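Local coordinates for pumilio homology domain family member 4 (Saccharomyces cerevisiae, PDB 3BWT), which binds mRNA through this pumilio homology domain, a single-stranded-RNA-binding array of eight helical repeats, at residues Val71-Arg76 with Ile107-Glu112; Ile156-Ile161 with Cys189-Ala194; Leu195-Thr200 with His230-Arg235; Phe204-Val209 with Gly245-Glu250. All blocks are in the same frame, centred on the assembly; numbering follows the deposited sequence.

Contact 1: residues Val71-Arg76 with Ile107-Glu112; sequences VTTEQR and IKTDEE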
loop_
_atom_site.group_PDB
_atom_site.type_symbol
_atom_site.label_atom_id
_atom_site.label_comp_id
_atom_site.label_asym_id
_atom_site.label_seq_id
_atom_site.Cartn_x
_atom_site.Cartn_y
_atom_site.Cartn_z
ATOM N N VAL A 71 26.458 7.360 11.680
ATOM C CA VAL A 71 26.767 8.733 12.067
ATOM C C VAL A 71 26.125 9.036 13.435
ATOM O O VAL A 71 25.213 8.308 13.852
ATOM C CB VAL A 71 26.257 9.681 10.942
ATOM C CG1 VAL A 71 24.893 10.287 11.275
ATOM C CG2 VAL A 71 27.274 10.730 10.628
ATOM N N THR A 72 26.587 10.067 14.153
ATOM C CA THR A 72 25.979 10.361 15.468
ATOM C C THR A 72 24.673 11.099 15.295
ATOM O O THR A 72 24.307 11.472 14.190
ATOM C CB THR A 72 26.863 11.207 16.434
ATOM O OG1 THR A 72 26.987 12.544 15.934
ATOM C CG2 THR A 72 28.230 10.589 16.632
ATOM N N THR A 73 23.973 11.331 16.397
ATOM C CA THR A 73 22.732 12.087 16.308
ATOM C C THR A 73 22.990 13.534 15.886
ATOM O O THR A 73 22.227 14.108 15.109
ATOM C CB THR A 73 21.936 12.021 17.610
ATOM O OG1 THR A 73 21.289 10.746 17.687
ATOM C CG2 THR A 73 20.883 13.112 17.643
ATOM N N GLU A 74 24.080 14.112 16.378
ATOM C CA GLU A 74 24.418 15.471 16.007
ATOM C C GLU A 74 24.602 15.539 14.498
ATOM O O GLU A 74 24.054 16.418 13.829
ATOM C CB GLU A 74 25.685 15.947 16.725
ATOM C CG GLU A 74 25.487 16.268 18.210
ATOM C CD GLU A 74 25.188 15.027 19.043
ATOM O OE1 GLU A 74 25.989 14.065 18.990
ATOM O OE2 GLU A 74 24.156 15.013 19.755
ATOM N N GLN A 75 25.375 14.603 13.962
ATOM C CA GLN A 75 25.676 14.605 12.541
ATOM C C GLN A 75 24.421 14.327 11.729
ATOM O O GLN A 75 24.151 15.000 10.732
ATOM C CB GLN A 75 26.750 13.577 12.237
ATOM C CG GLN A 75 28.122 13.975 12.707
ATOM C CD GLN A 75 29.054 12.791 12.842
ATOM O OE1 GLN A 75 28.622 11.681 13.165
ATOM N NE2 GLN A 75 30.339 13.020 12.606
ATOM N N ARG A 76 23.645 13.347 12.173
ATOM C CA ARG A 76 22.416 12.997 11.491
ATOM C C ARG A 76 21.500 14.203 11.362
ATOM O O ARG A 76 20.872 14.408 10.317
ATOM C CB ARG A 76 21.689 11.872 12.219
ATOM C CG ARG A 76 20.557 11.276 11.402
ATOM C CD ARG A 76 19.989 10.015 12.034
ATOM N NE ARG A 76 19.370 10.306 13.320
ATOM C CZ ARG A 76 19.870 9.932 14.490
ATOM N NH1 ARG A 76 20.993 9.226 14.533
ATOM N NH2 ARG A 76 19.241 10.258 15.612
ATOM N N ILE A 107 15.954 8.271 12.314
ATOM C CA ILE A 107 15.802 9.388 13.234
ATOM C C ILE A 107 15.324 8.943 14.603
ATOM O O ILE A 107 14.403 8.148 14.731
ATOM C CB ILE A 107 14.910 10.520 12.675
ATOM C CG1 ILE A 107 13.479 10.034 12.458
ATOM C CG2 ILE A 107 15.509 11.077 11.391
ATOM C CD1 ILE A 107 12.601 11.060 11.773
ATOM N N LYS A 108 15.977 9.469 15.628
ATOM C CA LYS A 108 15.661 9.122 16.996
ATOM C C LYS A 108 14.946 10.276 17.709
ATOM O O LYS A 108 13.986 10.047 18.442
ATOM C CB LYS A 108 16.940 8.690 17.738
ATOM C CG LYS A 108 17.550 7.368 17.223
ATOM C CD LYS A 108 18.893 7.011 17.890
ATOM C CE LYS A 108 20.037 7.908 17.403
ATOM N NZ LYS A 108 21.421 7.367 17.641
ATOM N N THR A 109 15.395 11.510 17.478
ATOM C CA THR A 109 14.861 12.676 18.199
ATOM C C THR A 109 13.522 13.154 17.651
ATOM O O THR A 109 13.086 12.730 16.585
ATOM C CB THR A 109 15.834 13.894 18.174
ATOM O OG1 THR A 109 15.870 14.458 16.856
ATOM C CG2 THR A 109 17.243 13.493 18.593
ATOM N N ASP A 110 12.880 14.057 18.379
ATOM C CA ASP A 110 11.593 14.583 17.953
ATOM C C ASP A 110 11.793 15.870 17.169
ATOM O O ASP A 110 10.932 16.287 16.396
ATOM C CB ASP A 110 10.677 14.815 19.152
ATOM C CG ASP A 110 10.174 13.519 19.747
ATOM O OD1 ASP A 110 10.339 12.466 19.090
ATOM O OD2 ASP A 110 9.595 13.560 20.859
ATOM N N GLU A 111 12.942 16.499 17.378
ATOM C CA GLU A 111 13.330 17.648 16.575
ATOM C C GLU A 111 13.536 17.199 15.130
ATOM O O GLU A 111 13.199 17.912 14.182
ATOM C CB GLU A 111 14.613 18.262 17.135
ATOM C CG GLU A 111 15.570 18.797 16.082
ATOM C CD GLU A 111 16.834 19.369 16.694
ATOM O OE1 GLU A 111 17.309 18.802 17.713
ATOM O OE2 GLU A 111 17.345 20.386 16.159
ATOM N N GLU A 112 14.102 16.004 14.985
ATOM C CA GLU A 112 14.328 15.388 13.690
ATOM C C GLU A 112 13.013 15.093 12.996
ATOM O O GLU A 112 12.919 15.187 11.772
ATOM C CB GLU A 112 15.086 14.075 13.863
ATOM C CG GLU A 112 16.590 14.203 13.866
ATOM C CD GLU A 112 17.266 12.898 14.245
ATOM O OE1 GLU A 112 17.067 12.419 15.384
ATOM O OE2 GLU A 112 18.001 12.354 13.400
#
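R76 leaves its helix with CG anti to the backbone N (chi1 -168°) and turns at chi3, while E112 has CG anti to its carbonyl carbon and runs on extended; the chains cross at about a right angle, bringing the carboxylate to the edge of the guanidinium. The grip is side-on: NE of R76 gives to OE2 of E112 at 2.5 Å, NH2 of R76 to OE1 of E112 at 3.1 Å, each oxygen using its syn lone pair. OE1 of E112 also accepts, on its anti lone pair, from T109 N at 2.8 Å and from the T109 hydroxyl. With E112 N bonded to T109 OG1 at 3.0 Å, this is the capping box that opens helix 110-120; T72 and Q75 build the same motif one pumilio repeat earlier, at helix 73-83. T73 OG1 accepts from R76 NH2 at 3.0 Å. An alanine in place of E112 would probably leave the buried R76 without its counter-charge and undo half of the capping box. Beside the bridge, T73 CG2 meets T109 CG2 at 3.8 Å, and K108, bent at chi3, lays CE obliquely by the guanidinium, so that its NZ sits 3.6 Å from R76 NH1.

Contact 2: residues Ile156-Ile161 with Cys189-Ala194; sequences ISDSCI and CDKLLA
The tight part of this contact is one sulfur against one methyl. C160 turns SG anti to its backbone N (chi1 -165°), toward helix 182-193, and the thiol meets CD2 of L192 at 3.6 Å. CG of L192 lies anti to its carbonyl carbon; chi2 near 170° extends CD1, and it is the other branch, CD2, that turns to the sulfur. Both residues are buried, and nothing polar joins them; SG of C160 also comes within 4.2 Å of K191 CB, so the sulfur touches the root of the next side chain too.

From that root outward the character changes. K191 bends at chi2 (-147°) and lies along S157, its CE 3.7 Å from S157 CB. At the tip NZ of K191 gives a hydrogen bond to the backbone O of S157 at 3.2 Å, arriving well above the carbonyl plane (49° out of it) and so not along a lone pair. The acceptor is the peptide oxygen; the serine hydroxyl is bonded to F153 O, one turn earlier. The exposed D158 holds OD1 4.4 Å from K191 NZ, beyond a salt bridge, where it would add a general attraction for the ammonium group without fixing it. This solvent side is polar, with one hydrogen bond between the two segments.

L193, on another side of the same helix, packs on helix 224-232, so helix 182-193 has neighbours on two sides, the junction of helices 146-158 and 160-164 and helix 224-232: the layering of a pumilio repeat array, an alpha-solenoid in which each group of helices leans on the next.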
loop_
_atom_site.group_PDB
_atom_site.type_symbol
_atom_site.label_atom_id
_atom_site.label_comp_id
_atom_site.label_asym_id
_atom_site.label_seq_id
_atom_site.Cartn_x
_atom_site.Cartn_y
_atom_site.Cartn_z
ATOM N N ILE A 156 -4.844 13.813 3.191
ATOM C CA ILE A 156 -5.693 12.843 2.516
ATOM C C ILE A 156 -7.170 13.213 2.665
ATOM O O ILE A 156 -7.939 13.141 1.711
ATOM C CB ILE A 156 -5.436 11.410 3.026
ATOM C CG1 ILE A 156 -4.131 10.871 2.452
ATOM C CG2 ILE A 156 -6.557 10.484 2.606
ATOM C CD1 ILE A 156 -3.757 9.531 3.004
ATOM N N SER A 157 -7.556 13.618 3.868
ATOM C CA SER A 157 -8.923 14.045 4.128
ATOM C C SER A 157 -9.429 15.036 3.084
ATOM O O SER A 157 -10.618 15.063 2.771
ATOM C CB SER A 157 -9.033 14.658 5.528
ATOM O OG SER A 157 -8.791 13.687 6.538
ATOM N N ASP A 158 -8.527 15.838 2.531
ATOM C CA ASP A 158 -8.931 16.916 1.631
ATOM C C ASP A 158 -8.837 16.574 0.138
ATOM O O ASP A 158 -9.448 17.248 -0.698
ATOM C CB ASP A 158 -8.140 18.188 1.949
ATOM C CG ASP A 158 -8.401 18.692 3.356
ATOM O OD1 ASP A 158 -9.446 18.319 3.941
ATOM O OD2 ASP A 158 -7.564 19.459 3.879
ATOM N N SER A 159 -8.074 15.535 -0.197
ATOM C CA SER A 159 -7.969 15.087 -1.585
ATOM C C SER A 159 -8.299 13.603 -1.663
ATOM O O SER A 159 -7.662 12.849 -2.387
ATOM C CB SER A 159 -6.565 15.350 -2.134
ATOM O OG SER A 159 -6.078 16.624 -1.729
ATOM N N CYS A 160 -9.320 13.197 -0.920
ATOM C CA CYS A 160 -9.572 11.788 -0.669
ATOM C C CYS A 160 -9.867 10.987 -1.920
ATOM O O CYS A 160 -9.307 9.911 -2.135
ATOM C CB CYS A 160 -10.730 11.626 0.314
ATOM S SG CYS A 160 -10.835 9.966 1.008
ATOM N N ILE A 161 -10.780 11.504 -2.731
ATOM C CA ILE A 161 -11.242 10.773 -3.892
ATOM C C ILE A 161 -10.072 10.484 -4.843
ATOM O O ILE A 161 -9.832 9.341 -5.203
ATOM C CB ILE A 161 -12.411 11.523 -4.592
ATOM C CG1 ILE A 161 -12.901 10.745 -5.812
ATOM C CG2 ILE A 161 -12.021 12.958 -4.926
ATOM C CD1 ILE A 161 -13.418 9.377 -5.446
ATOM N N CYS A 189 -12.080 6.433 7.315
ATOM C CA CYS A 189 -13.069 5.516 6.771
ATOM C C CYS A 189 -14.419 6.186 6.572
ATOM O O CYS A 189 -15.143 5.864 5.625
ATOM C CB CYS A 189 -13.197 4.279 7.646
ATOM S SG CYS A 189 -11.747 3.217 7.587
ATOM N N ASP A 190 -14.755 7.122 7.455
ATOM C CA ASP A 190 -15.955 7.929 7.275
ATOM C C ASP A 190 -15.939 8.594 5.894
ATOM O O ASP A 190 -16.898 8.473 5.123
ATOM C CB ASP A 190 -16.055 8.993 8.361
ATOM C CG ASP A 190 -16.447 8.423 9.715
ATOM O OD1 ASP A 190 -16.814 7.229 9.795
ATOM O OD2 ASP A 190 -16.385 9.183 10.706
ATOM N N LYS A 191 -14.845 9.283 5.579
ATOM C CA LYS A 191 -14.705 9.936 4.280
ATOM C C LYS A 191 -14.794 8.939 3.122
ATOM O O LYS A 191 -15.525 9.156 2.139
ATOM C CB LYS A 191 -13.398 10.722 4.214
ATOM C CG LYS A 191 -13.236 11.706 5.366
ATOM C CD LYS A 191 -12.475 12.945 4.945
ATOM C CE LYS A 191 -12.626 14.054 5.973
ATOM N NZ LYS A 191 -12.492 15.403 5.341
ATOM N N LEU A 192 -14.054 7.842 3.252
ATOM C CA LEU A 192 -14.071 6.775 2.259
ATOM C C LEU A 192 -15.473 6.199 2.069
ATOM O O LEU A 192 -15.888 5.902 0.943
ATOM C CB LEU A 192 -13.103 5.667 2.666
ATOM C CG LEU A 192 -11.640 6.091 2.760
ATOM C CD1 LEU A 192 -10.812 5.000 3.399
ATOM C CD2 LEU A 192 -11.104 6.435 1.388
ATOM N N LEU A 193 -16.198 6.040 3.177
ATOM C CA LEU A 193 -17.536 5.441 3.158
ATOM C C LEU A 193 -18.530 6.338 2.436
ATOM O O LEU A 193 -19.461 5.872 1.786
ATOM C CB LEU A 193 -18.010 5.165 4.583
ATOM C CG LEU A 193 -19.287 4.345 4.731
ATOM C CD1 LEU A 193 -19.034 2.875 4.390
ATOM C CD2 LEU A 193 -19.841 4.505 6.145
ATOM N N ALA A 194 -18.320 7.639 2.550
ATOM C CA ALA A 194 -19.104 8.594 1.787
ATOM C C ALA A 194 -18.840 8.462 0.283
ATOM O O ALA A 194 -19.563 9.032 -0.528
ATOM C CB ALA A 194 -18.796 9.999 2.257
#

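Contact 3: residues Leu195-Thr200 with His230-Arg235; sequences LVDKLT and HLLKPR
L232 can be followed from its root to its fork. CB points toward helix 196-200 and places CG anti to the carbonyl carbon (chi1 -48°); neither atom comes within 4.2 Å of that helix, and contact begins at the methyls. CD1 of L232 sits 3.8 Å from T200 OG1, and CD2 of L232 touches the same oxygen while also meeting V196 CG1 at 3.9 Å, so the leucine reaches V196 and T200 tip to tip. V248 and L239 back L232 from outside. The T200 hydroxyl facing these methyls gives its hydrogen, OG1 to V196 O, at 2.5 Å; that carbonyl also takes T200 N. An alanine at T200 has no hydroxyl to bond V196 O, and the packing of the L232 methyls would probably be loosened. CG1 of V196 also meets L231 CD1 at 3.7 Å. At the exposed edge D197 OD1 and R235 NH2 form a long salt bridge of 3.7 Å with planes 64° apart; the stronger partner of R235 is E238, through NH1. Apolar within and loosely ionic outside, the contact is inter-repeat packing of a PUF alpha-solenoid, joining helix 196-200 of Pumilio 6 to the chain entering Pumilio 7.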
loop_
_atom_site.group_PDB
_atom_site.type_symbol
_atom_site.label_atom_id
_atom_site.label_comp_id
_atom_site.label_asym_id
_atom_site.label_seq_id
_atom_site.Cartn_x
_atom_site.Cartn_y
_atom_site.Cartn_z
ATOM N N LEU A 195 -17.810 7.708 -0.087
ATOM C CA LEU A 195 -17.407 7.605 -1.487
ATOM C C LEU A 195 -17.410 6.160 -1.971
ATOM O O LEU A 195 -16.870 5.855 -3.041
ATOM C CB LEU A 195 -16.011 8.196 -1.691
ATOM C CG LEU A 195 -15.817 9.682 -1.384
ATOM C CD1 LEU A 195 -14.335 10.046 -1.223
ATOM C CD2 LEU A 195 -16.495 10.525 -2.454
ATOM N N VAL A 196 -18.018 5.273 -1.191
ATOM C CA VAL A 196 -17.951 3.848 -1.493
ATOM C C VAL A 196 -18.479 3.476 -2.886
ATOM O O VAL A 196 -17.977 2.542 -3.515
ATOM C CB VAL A 196 -18.633 2.987 -0.398
ATOM C CG1 VAL A 196 -20.138 2.894 -0.638
ATOM C CG2 VAL A 196 -18.003 1.610 -0.362
ATOM N N ASP A 197 -19.480 4.205 -3.368
ATOM C CA ASP A 197 -20.008 3.947 -4.707
ATOM C C ASP A 197 -18.902 4.091 -5.770
ATOM O O ASP A 197 -18.605 3.146 -6.513
ATOM C CB ASP A 197 -21.181 4.882 -5.019
ATOM C CG ASP A 197 -22.476 4.476 -4.313
ATOM O OD1 ASP A 197 -22.452 3.562 -3.461
ATOM O OD2 ASP A 197 -23.530 5.080 -4.614
ATOM N N LYS A 198 -18.288 5.271 -5.817
ATOM C CA LYS A 198 -17.217 5.569 -6.766
ATOM C C LYS A 198 -16.033 4.612 -6.653
ATOM O O LYS A 198 -15.545 4.090 -7.657
ATOM C CB LYS A 198 -16.719 7.010 -6.577
ATOM C CG LYS A 198 -17.715 8.082 -7.007
ATOM C CD LYS A 198 -17.014 9.289 -7.634
ATOM C CE LYS A 198 -18.015 10.193 -8.345
ATOM N NZ LYS A 198 -17.374 11.039 -9.392
ATOM N N LEU A 199 -15.565 4.405 -5.426
ATOM C CA LEU A 199 -14.383 3.590 -5.168
ATOM C C LEU A 199 -14.541 2.147 -5.623
ATOM O O LEU A 199 -13.605 1.526 -6.095
ATOM C CB LEU A 199 -14.065 3.602 -3.674
ATOM C CG LEU A 199 -13.791 4.946 -3.019
ATOM C CD1 LEU A 199 -13.578 4.727 -1.549
ATOM C CD2 LEU A 199 -12.576 5.574 -3.646
ATOM N N THR A 200 -15.738 1.615 -5.451
ATOM C CA THR A 200 -16.001 0.208 -5.715
ATOM C C THR A 200 -15.790 -0.119 -7.196
ATOM O O THR A 200 -15.275 -1.179 -7.543
ATOM C CB THR A 200 -17.435 -0.167 -5.237
ATOM O OG1 THR A 200 -17.535 0.069 -3.825
ATOM C CG2 THR A 200 -17.777 -1.632 -5.541
ATOM N N HIS A 230 -23.976 -2.847 3.824
ATOM C CA HIS A 230 -25.276 -2.193 3.766
ATOM C C HIS A 230 -25.473 -1.325 2.519
ATOM O O HIS A 230 -26.578 -1.229 1.994
ATOM C CB HIS A 230 -25.523 -1.361 5.026
ATOM C CG HIS A 230 -26.803 -0.584 4.982
ATOM N ND1 HIS A 230 -28.036 -1.168 5.185
ATOM C CD2 HIS A 230 -27.042 0.726 4.739
ATOM C CE1 HIS A 230 -28.978 -0.251 5.071
ATOM N NE2 HIS A 230 -28.403 0.907 4.800
ATOM N N LEU A 231 -24.408 -0.685 2.050
ATOM C CA LEU A 231 -24.512 0.212 0.895
ATOM C C LEU A 231 -24.436 -0.511 -0.447
ATOM O O LEU A 231 -25.074 -0.096 -1.409
ATOM C CB LEU A 231 -23.447 1.315 0.957
ATOM C CG LEU A 231 -23.685 2.432 1.974
ATOM C CD1 LEU A 231 -22.418 3.229 2.256
ATOM C CD2 LEU A 231 -24.790 3.340 1.490
ATOM N N LEU A 232 -23.671 -1.597 -0.508
ATOM C CA LEU A 232 -23.433 -2.278 -1.781
ATOM C C LEU A 232 -24.325 -3.491 -2.028
ATOM O O LEU A 232 -24.510 -3.897 -3.174
ATOM C CB LEU A 232 -21.974 -2.713 -1.897
ATOM C CG LEU A 232 -20.869 -1.714 -1.585
ATOM C CD1 LEU A 232 -19.537 -2.400 -1.800
ATOM C CD2 LEU A 232 -20.986 -0.472 -2.442
ATOM N N LYS A 233 -24.850 -4.086 -0.962
ATOM C CA LYS A 233 -25.683 -5.280 -1.106
ATOM C C LYS A 233 -26.821 -5.090 -2.117
ATOM O O LYS A 233 -27.061 -5.961 -2.945
ATOM C CB LYS A 233 -26.230 -5.749 0.248
ATOM C CG LYS A 233 -26.933 -7.097 0.187
ATOM C CD LYS A 233 -26.952 -7.797 1.548
ATOM C CE LYS A 233 -27.794 -7.044 2.577
ATOM N NZ LYS A 233 -29.250 -7.342 2.456
ATOM N N PRO A 234 -27.522 -3.946 -2.053
ATOM C CA PRO A 234 -28.629 -3.675 -2.978
ATOM C C PRO A 234 -28.229 -3.669 -4.456
ATOM O O PRO A 234 -29.079 -3.470 -5.329
ATOM C CB PRO A 234 -29.092 -2.282 -2.553
ATOM C CG PRO A 234 -28.755 -2.215 -1.106
ATOM C CD PRO A 234 -27.453 -2.940 -0.977
ATOM N N ARG A 235 -26.951 -3.882 -4.738
ATOM C CA ARG A 235 -26.475 -3.843 -6.111
ATOM C C ARG A 235 -25.636 -5.078 -6.375
ATOM O O ARG A 235 -24.835 -5.117 -7.314
ATOM C CB ARG A 235 -25.672 -2.563 -6.366
ATOM C CG ARG A 235 -26.309 -1.319 -5.745
ATOM C CD ARG A 235 -26.003 -0.037 -6.515
ATOM N NE ARG A 235 -24.745 0.582 -6.113
ATOM C CZ ARG A 235 -23.754 0.866 -6.950
ATOM N NH1 ARG A 235 -23.881 0.601 -8.247
ATOM N NH2 ARG A 235 -22.639 1.428 -6.493
#

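Contact 4: residues Phe204-Val209 with Gly245-Glu250; sequences FGNYVV and GSNVIE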
loop_
_atom_site.group_PDB
_atom_site.type_symbol
_atom_site.label_atom_id
_atom_site.label_comp_id
_atom_site.label_asym_id
_atom_site.label_seq_id
_atom_site.Cartn_x
_atom_site.Cartn_y
_atom_site.Cartn_z
ATOM N N PHE A 204 -8.403 1.262 -8.788
ATOM C CA PHE A 204 -7.595 1.286 -7.576
ATOM C C PHE A 204 -8.406 1.462 -6.289
ATOM O O PHE A 204 -8.033 0.945 -5.240
ATOM C CB PHE A 204 -6.476 2.327 -7.717
ATOM C CG PHE A 204 -5.631 2.109 -8.935
ATOM C CD1 PHE A 204 -4.754 1.039 -8.998
ATOM C CD2 PHE A 204 -5.750 2.944 -10.047
ATOM C CE1 PHE A 204 -3.991 0.823 -10.139
ATOM C CE2 PHE A 204 -4.993 2.732 -11.183
ATOM C CZ PHE A 204 -4.116 1.672 -11.234
ATOM N N GLY A 205 -9.527 2.168 -6.382
ATOM C CA GLY A 205 -10.386 2.402 -5.238
ATOM C C GLY A 205 -10.960 1.119 -4.673
ATOM O O GLY A 205 -11.141 0.989 -3.466
ATOM N N ASN A 206 -11.241 0.159 -5.541
ATOM C CA ASN A 206 -11.840 -1.082 -5.084
ATOM C C ASN A 206 -10.934 -1.812 -4.103
ATOM O O ASN A 206 -11.408 -2.561 -3.252
ATOM C CB ASN A 206 -12.194 -1.994 -6.259
ATOM C CG ASN A 206 -10.998 -2.754 -6.777
ATOM O OD1 ASN A 206 -10.787 -3.913 -6.423
ATOM N ND2 ASN A 206 -10.193 -2.099 -7.597
ATOM N N TYR A 207 -9.630 -1.601 -4.213
ATOM C CA TYR A 207 -8.710 -2.237 -3.278
ATOM C C TYR A 207 -8.741 -1.599 -1.893
ATOM O O TYR A 207 -8.592 -2.287 -0.886
ATOM C CB TYR A 207 -7.290 -2.268 -3.832
ATOM C CG TYR A 207 -7.126 -3.239 -4.973
ATOM C CD1 TYR A 207 -7.183 -4.610 -4.756
ATOM C CD2 TYR A 207 -6.907 -2.787 -6.267
ATOM C CE1 TYR A 207 -7.030 -5.506 -5.802
ATOM C CE2 TYR A 207 -6.756 -3.675 -7.319
ATOM C CZ TYR A 207 -6.822 -5.029 -7.081
ATOM O OH TYR A 207 -6.678 -5.913 -8.125
ATOM N N VAL A 208 -8.942 -0.286 -1.845
ATOM C CA VAL A 208 -9.113 0.413 -0.573
ATOM C C VAL A 208 -10.376 -0.081 0.145
ATOM O O VAL A 208 -10.366 -0.323 1.341
ATOM C CB VAL A 208 -9.200 1.951 -0.779
ATOM C CG1 VAL A 208 -9.575 2.651 0.516
ATOM C CG2 VAL A 208 -7.890 2.512 -1.329
ATOM N N VAL A 209 -11.464 -0.233 -0.593
ATOM C CA VAL A 209 -12.705 -0.702 -0.012
ATOM C C VAL A 209 -12.536 -2.114 0.544
ATOM O O VAL A 209 -13.072 -2.448 1.605
ATOM C CB VAL A 209 -13.842 -0.659 -1.044
ATOM C CG1 VAL A 209 -15.138 -1.164 -0.439
ATOM C CG2 VAL A 209 -14.016 0.756 -1.562
ATOM N N GLY A 245 -15.935 -3.772 -9.371
ATOM C CA GLY A 245 -16.944 -3.954 -8.345
ATOM C C GLY A 245 -17.003 -5.382 -7.842
ATOM O O GLY A 245 -17.232 -5.617 -6.655
ATOM N N SER A 246 -16.788 -6.334 -8.746
ATOM C CA SER A 246 -16.848 -7.753 -8.409
ATOM C C SER A 246 -15.752 -8.168 -7.421
ATOM O O SER A 246 -15.872 -9.187 -6.735
ATOM C CB SER A 246 -16.770 -8.617 -9.681
ATOM O OG SER A 246 -15.453 -8.637 -10.217
ATOM N N ASN A 247 -14.675 -7.390 -7.364
ATOM C CA ASN A 247 -13.590 -7.662 -6.423
ATOM C C ASN A 247 -14.084 -7.488 -5.010
ATOM O O ASN A 247 -13.728 -8.240 -4.119
ATOM C CB ASN A 247 -12.426 -6.705 -6.644
ATOM C CG ASN A 247 -11.702 -6.953 -7.943
ATOM O OD1 ASN A 247 -10.964 -6.092 -8.405
ATOM N ND2 ASN A 247 -11.908 -8.130 -8.541
ATOM N N VAL A 248 -14.906 -6.466 -4.821
ATOM C CA VAL A 248 -15.498 -6.175 -3.533
ATOM C C VAL A 248 -16.564 -7.213 -3.176
ATOM O O VAL A 248 -16.595 -7.721 -2.060
ATOM C CB VAL A 248 -16.098 -4.751 -3.503
ATOM C CG1 VAL A 248 -16.737 -4.477 -2.155
ATOM C CG2 VAL A 248 -15.021 -3.718 -3.790
ATOM N N ILE A 249 -17.436 -7.539 -4.120
ATOM C CA ILE A 249 -18.462 -8.532 -3.835
ATOM C C ILE A 249 -17.820 -9.833 -3.343
ATOM O O ILE A 249 -18.216 -10.367 -2.303
ATOM C CB ILE A 249 -19.376 -8.788 -5.042
ATOM C CG1 ILE A 249 -20.121 -7.509 -5.426
ATOM C CG2 ILE A 249 -20.370 -9.870 -4.712
ATOM C CD1 ILE A 249 -21.224 -7.130 -4.472
ATOM N N GLU A 250 -16.826 -10.322 -4.085
ATOM C CA GLU A 250 -16.028 -11.487 -3.685
ATOM C C GLU A 250 -15.373 -11.331 -2.314
ATOM O O GLU A 250 -15.295 -12.282 -1.532
ATOM C CB GLU A 250 -14.923 -11.747 -4.706
ATOM C CG GLU A 250 -15.278 -12.748 -5.790
ATOM C CD GLU A 250 -14.084 -13.593 -6.191
ATOM O OE1 GLU A 250 -13.001 -13.415 -5.584
ATOM O OE2 GLU A 250 -14.224 -14.434 -7.103
#
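The helical pieces 205-209 and 245-250, starts of helices 205-219 and 245-253, run almost parallel, 14° apart with axes 8.9 Å apart at closest, and N206 faces V248 with their CA atoms 6.5 Å apart. V248 does the apolar work with both branches. CG1 of V248, anti to the backbone N, meets CG1 of V209 at 4.1 Å, the two valines crossing at about a right angle. CG2 of V248 rests against the backbone O of N206 at 3.8 Å. V196 and L199 cover V209, and T200 touches V248.

Toward the helix starts, at N206 and at N247 just before V248, the contact becomes polar. N206 holds CG between its backbone N and carbonyl carbon, the crowded position (chi1 80°), with ND2 bonded to D202 O. That bond fixes the amide, and OD1 of N206 lies 3.8 Å above the plane of the Y207 ring, over its centre. The same oxygen has a weak bond from Q210 NE2. From the other helix CB of N247 comes to 3.2 Å from N206 OD1, and the two amide planes stand 47° apart.

N206, Y207 and Q210, like S246, N247 and E250, occupy the positions through which PUF repeats read RNA bases. The chemistry is consistent with a division of labour: valines join neighbouring recognition helices, while amides and the tyrosine ring present polar and stacking groups at an RNA-facing surface.

Along the chain contact 1 closes first, then contact 2, while contacts 3 and 4 cross, their segments alternating. Contact 1, between Pumilio 2 and 3, stands apart, its centre 34 Å from that of contact 2 and 46 Å from that of contact 3, on the other side of the chain's centre from the last. The other three cluster: centres of contacts 2 and 3 lie 14 Å apart, those of 3 and 4 only 10 Å. Helix 182-193 leads into 196-200, and 196-200 into 205-219, so they share one stack; L232 CD1 meets V248 CG1 at 3.5 Å. Contacts 2 to 4 thus carry packing from repeat to repeat, and contact 1 is a separate junction in the same RNA-binding array.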